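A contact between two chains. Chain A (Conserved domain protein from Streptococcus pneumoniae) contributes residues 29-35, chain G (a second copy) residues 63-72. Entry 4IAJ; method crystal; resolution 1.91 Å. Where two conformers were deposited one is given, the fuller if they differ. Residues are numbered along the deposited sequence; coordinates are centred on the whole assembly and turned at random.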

# COMPACT_ATOMS: atom_id res chain seq x y z
N PHE A 29 6.21 -1.92 -22.21
CA PHE A 29 6.38 -0.93 -21.15
C PHE A 29 5.02 -0.49 -20.58
O PHE A 29 4.85 -0.43 -19.36
CB PHE A 29 7.20 0.27 -21.66
CG PHE A 29 7.34 1.36 -20.65
CD1 PHE A 29 8.04 1.16 -19.49
CD2 PHE A 29 6.71 2.59 -20.85
CE1 PHE A 29 8.15 2.15 -18.54
CE2 PHE A 29 6.81 3.59 -19.89
CZ PHE A 29 7.53 3.37 -18.74
N GLU A 30 4.04 -0.22 -21.45
CA GLU A 30 2.68 0.13 -21.03
C GLU A 30 1.99 -0.98 -20.24
O GLU A 30 1.36 -0.72 -19.22
CB GLU A 30 1.79 0.46 -22.24
CG GLU A 30 2.18 1.69 -23.05
CD GLU A 30 1.15 1.99 -24.15
OE1 GLU A 30 0.82 1.07 -24.93
OE2 GLU A 30 0.65 3.13 -24.21
N ARG A 31 2.09 -2.21 -20.73
CA ARG A 31 1.54 -3.36 -20.02
C ARG A 31 2.13 -3.54 -18.61
O ARG A 31 1.41 -3.96 -17.69
CB ARG A 31 1.73 -4.64 -20.83
CG ARG A 31 0.72 -4.78 -21.97
CD ARG A 31 0.79 -6.15 -22.62
NE ARG A 31 2.05 -6.36 -23.34
CZ ARG A 31 2.28 -6.08 -24.63
NH1 ARG A 31 1.32 -5.57 -25.41
NH2 ARG A 31 3.48 -6.32 -25.14
N SER A 32 3.41 -3.23 -18.44
CA SER A 32 4.04 -3.33 -17.12
C SER A 32 3.57 -2.21 -16.18
O SER A 32 3.52 -2.40 -14.97
CB SER A 32 5.57 -3.32 -17.23
OG SER A 32 6.06 -2.00 -17.46
N GLN A 33 3.21 -1.06 -16.73
CA GLN A 33 2.63 0.01 -15.91
C GLN A 33 1.16 -0.27 -15.56
O GLN A 33 0.69 0.16 -14.51
CB GLN A 33 2.77 1.36 -16.63
CG GLN A 33 4.22 1.78 -16.86
CD GLN A 33 4.89 2.36 -15.62
OE1 GLN A 33 4.40 3.31 -15.02
NE2 GLN A 33 6.01 1.80 -15.25
N GLN A 34 0.42 -0.96 -16.42
CA GLN A 34 -0.93 -1.37 -16.09
C GLN A 34 -0.94 -2.52 -15.05
O GLN A 34 -1.90 -2.66 -14.28
CB GLN A 34 -1.69 -1.79 -17.35
CG GLN A 34 -3.16 -2.14 -17.14
CD GLN A 34 -4.01 -2.04 -18.42
OE1 GLN A 34 -3.51 -2.16 -19.54
NE2 GLN A 34 -5.32 -1.81 -18.25
N ALA A 35 0.11 -3.32 -15.03
CA ALA A 35 0.08 -4.57 -14.27
C ALA A 35 0.28 -4.36 -12.76
O ALA A 35 -0.22 -5.13 -11.96
CB ALA A 35 1.12 -5.52 -14.81
N GLY G 63 -10.01 2.16 -12.08
CA GLY G 63 -8.55 2.14 -12.28
C GLY G 63 -8.09 1.81 -13.68
O GLY G 63 -7.00 2.21 -14.07
N ASP G 64 -8.90 1.09 -14.45
CA ASP G 64 -8.55 0.74 -15.81
C ASP G 64 -9.07 1.76 -16.86
O ASP G 64 -8.77 1.63 -18.04
CB ASP G 64 -9.02 -0.68 -16.13
CG ASP G 64 -8.12 -1.75 -15.50
OD1 ASP G 64 -6.97 -1.47 -15.10
OD2 ASP G 64 -8.59 -2.91 -15.44
N ILE G 65 -9.83 2.78 -16.45
CA ILE G 65 -10.33 3.78 -17.41
C ILE G 65 -9.20 4.45 -18.19
O ILE G 65 -9.31 4.63 -19.39
CB ILE G 65 -11.18 4.87 -16.73
CG1 ILE G 65 -12.51 4.29 -16.27
CG2 ILE G 65 -11.47 6.05 -17.67
CD1 ILE G 65 -13.23 5.22 -15.31
N PHE G 66 -8.11 4.77 -17.51
CA PHE G 66 -7.01 5.52 -18.11
C PHE G 66 -6.42 4.79 -19.30
O PHE G 66 -6.29 5.37 -20.37
CB PHE G 66 -5.96 5.83 -17.04
CG PHE G 66 -4.84 6.73 -17.49
CD1 PHE G 66 -5.08 7.86 -18.27
CD2 PHE G 66 -3.54 6.47 -17.09
CE1 PHE G 66 -4.05 8.69 -18.65
CE2 PHE G 66 -2.50 7.30 -17.47
CZ PHE G 66 -2.76 8.41 -18.25
N PHE G 67 -6.13 3.49 -19.16
CA PHE G 67 -5.56 2.71 -20.27
C PHE G 67 -6.59 2.55 -21.40
O PHE G 67 -6.24 2.59 -22.58
CB PHE G 67 -4.99 1.37 -19.78
CG PHE G 67 -3.94 1.54 -18.70
CD1 PHE G 67 -2.61 1.73 -19.03
CD2 PHE G 67 -4.31 1.56 -17.34
CE1 PHE G 67 -1.65 1.89 -18.05
CE2 PHE G 67 -3.35 1.73 -16.35
CZ PHE G 67 -2.02 1.90 -16.71
N TYR G 68 -7.86 2.43 -21.04
CA TYR G 68 -8.92 2.42 -22.03
C TYR G 68 -8.97 3.72 -22.85
O TYR G 68 -9.00 3.65 -24.08
CB TYR G 68 -10.27 2.16 -21.37
CG TYR G 68 -11.47 2.20 -22.28
CD1 TYR G 68 -11.81 1.09 -23.06
CD2 TYR G 68 -12.27 3.33 -22.34
CE1 TYR G 68 -12.92 1.12 -23.89
CE2 TYR G 68 -13.37 3.37 -23.17
CZ TYR G 68 -13.70 2.27 -23.94
OH TYR G 68 -14.81 2.33 -24.73
N LEU G 69 -8.99 4.88 -22.20
CA LEU G 69 -9.11 6.15 -22.93
C LEU G 69 -7.90 6.44 -23.83
O LEU G 69 -8.04 6.97 -24.94
CB LEU G 69 -9.34 7.31 -21.98
CG LEU G 69 -10.69 7.31 -21.31
CD1 LEU G 69 -10.76 8.41 -20.25
CD2 LEU G 69 -11.80 7.46 -22.35
N MSE G 70 -6.73 6.02 -23.36
CA MSE G 70 -5.45 6.24 -24.06
C MSE G 70 -5.38 5.52 -25.38
O MSE G 70 -4.68 5.95 -26.29
CB MSE G 70 -4.40 5.78 -23.04
CG MSE G 70 -2.93 5.93 -23.33
SE MSE G 70 -2.14 4.81 -21.90
CE MSE G 70 -2.29 3.03 -22.72
N LYS G 71 -6.13 4.42 -25.50
CA LYS G 71 -6.17 3.64 -26.74
C LYS G 71 -7.24 4.13 -27.72
O LYS G 71 -7.19 3.80 -28.90
CB LYS G 71 -6.39 2.16 -26.42
CG LYS G 71 -5.29 1.53 -25.57
CD LYS G 71 -3.97 1.40 -26.31
CE LYS G 71 -3.01 0.46 -25.59
NZ LYS G 71 -1.68 0.37 -26.24
N GLN G 72 -8.21 4.91 -27.25
CA GLN G 72 -9.24 5.44 -28.14
C GLN G 72 -8.72 6.65 -28.95
O GLN G 72 -7.93 7.45 -28.45
CB GLN G 72 -10.51 5.87 -27.38
CG GLN G 72 -11.06 4.90 -26.34
CD GLN G 72 -11.30 3.49 -26.85
OE1 GLN G 72 -11.96 3.27 -27.85
NE2 GLN G 72 -10.78 2.51 -26.12
O HOH W 1 -5.08 -3.77 -14.97
O HOH W 2 -7.92 -0.87 -19.39

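The contact is small, burying 307 Å² summed over both sides, and three residues account for most of it: Phe G67 (78 Å²), Gln A34 (76 Å²) and Glu A30 (68 Å²). The helices that carry them run nearly antiparallel, with 154° between their N-to-C directions. Their axes come no closer than 11.3 Å, so side chains must span the gap. The backbones lie nearest at Gln A34 and Phe G67, whose CA atoms are 7.5 Å apart, and both residues direct their CA-to-CB bonds toward the opposing stretch.

Phe G67, with chi1 at -57° (m) and chi2 at -87°, extends its ring to the backbone of the chain A helix. Its CZ lies 3.5 Å from CA of Gln A34 and 3.9 Å from O of Gln A33. Gln A34 covers one face of the ring: its CB sits 3.8 Å from the ring centroid and only 12° off the normal, which identifies a CH-pi contact. The carbonyl oxygen of Glu A30 is 4.2 Å from CE1 of Phe G67; it already accepts a 3.0 Å hydrogen bond from N of Gln A34 within its own helix.

With chi1 and chi2 both t, Gln A34 has an extended side chain that runs across the ring face, with CD over that face and NE2 beyond the ring's outline on the CG side, where NE2 of Gln A34 reaches 3.5 Å from CB of Phe G67. NE2 is also 3.6 Å from OD1 of Asp G64, a proximity that does not qualify as a direct hydrogen bond. Water instead links the two residues. Water 2 accepts from NE2 of Gln A34 at 3.0 Å and donates to O of Asp G64 at 3.0 Å. Water 1 donates to OD1 of Asp G64 at 3.0 Å. The O of water 1 also lies 3.4 Å from O of Gln A34, to which it donates a weak bond.

Glu A30 supplies the charged part of the contact, one helical turn before Gln A34. NZ of Lys G71 donates a hydrogen bond to OE1 of Glu A30 at 2.9 Å, and the opposite charges make this a salt bridge. The CA-to-CB bond of Lys G71 points sideways, and the long side chain brings its end nearer to chain A. Two conformers of this lysine were deposited, so the distance describes the one given. The other carboxylate oxygen, OE2 of Glu A30, lies 3.3 Å from the methyl CE of Met G70, a selenomethionine. The same carboxylate therefore meets an ammonium group through one oxygen and packs against a methyl through the other.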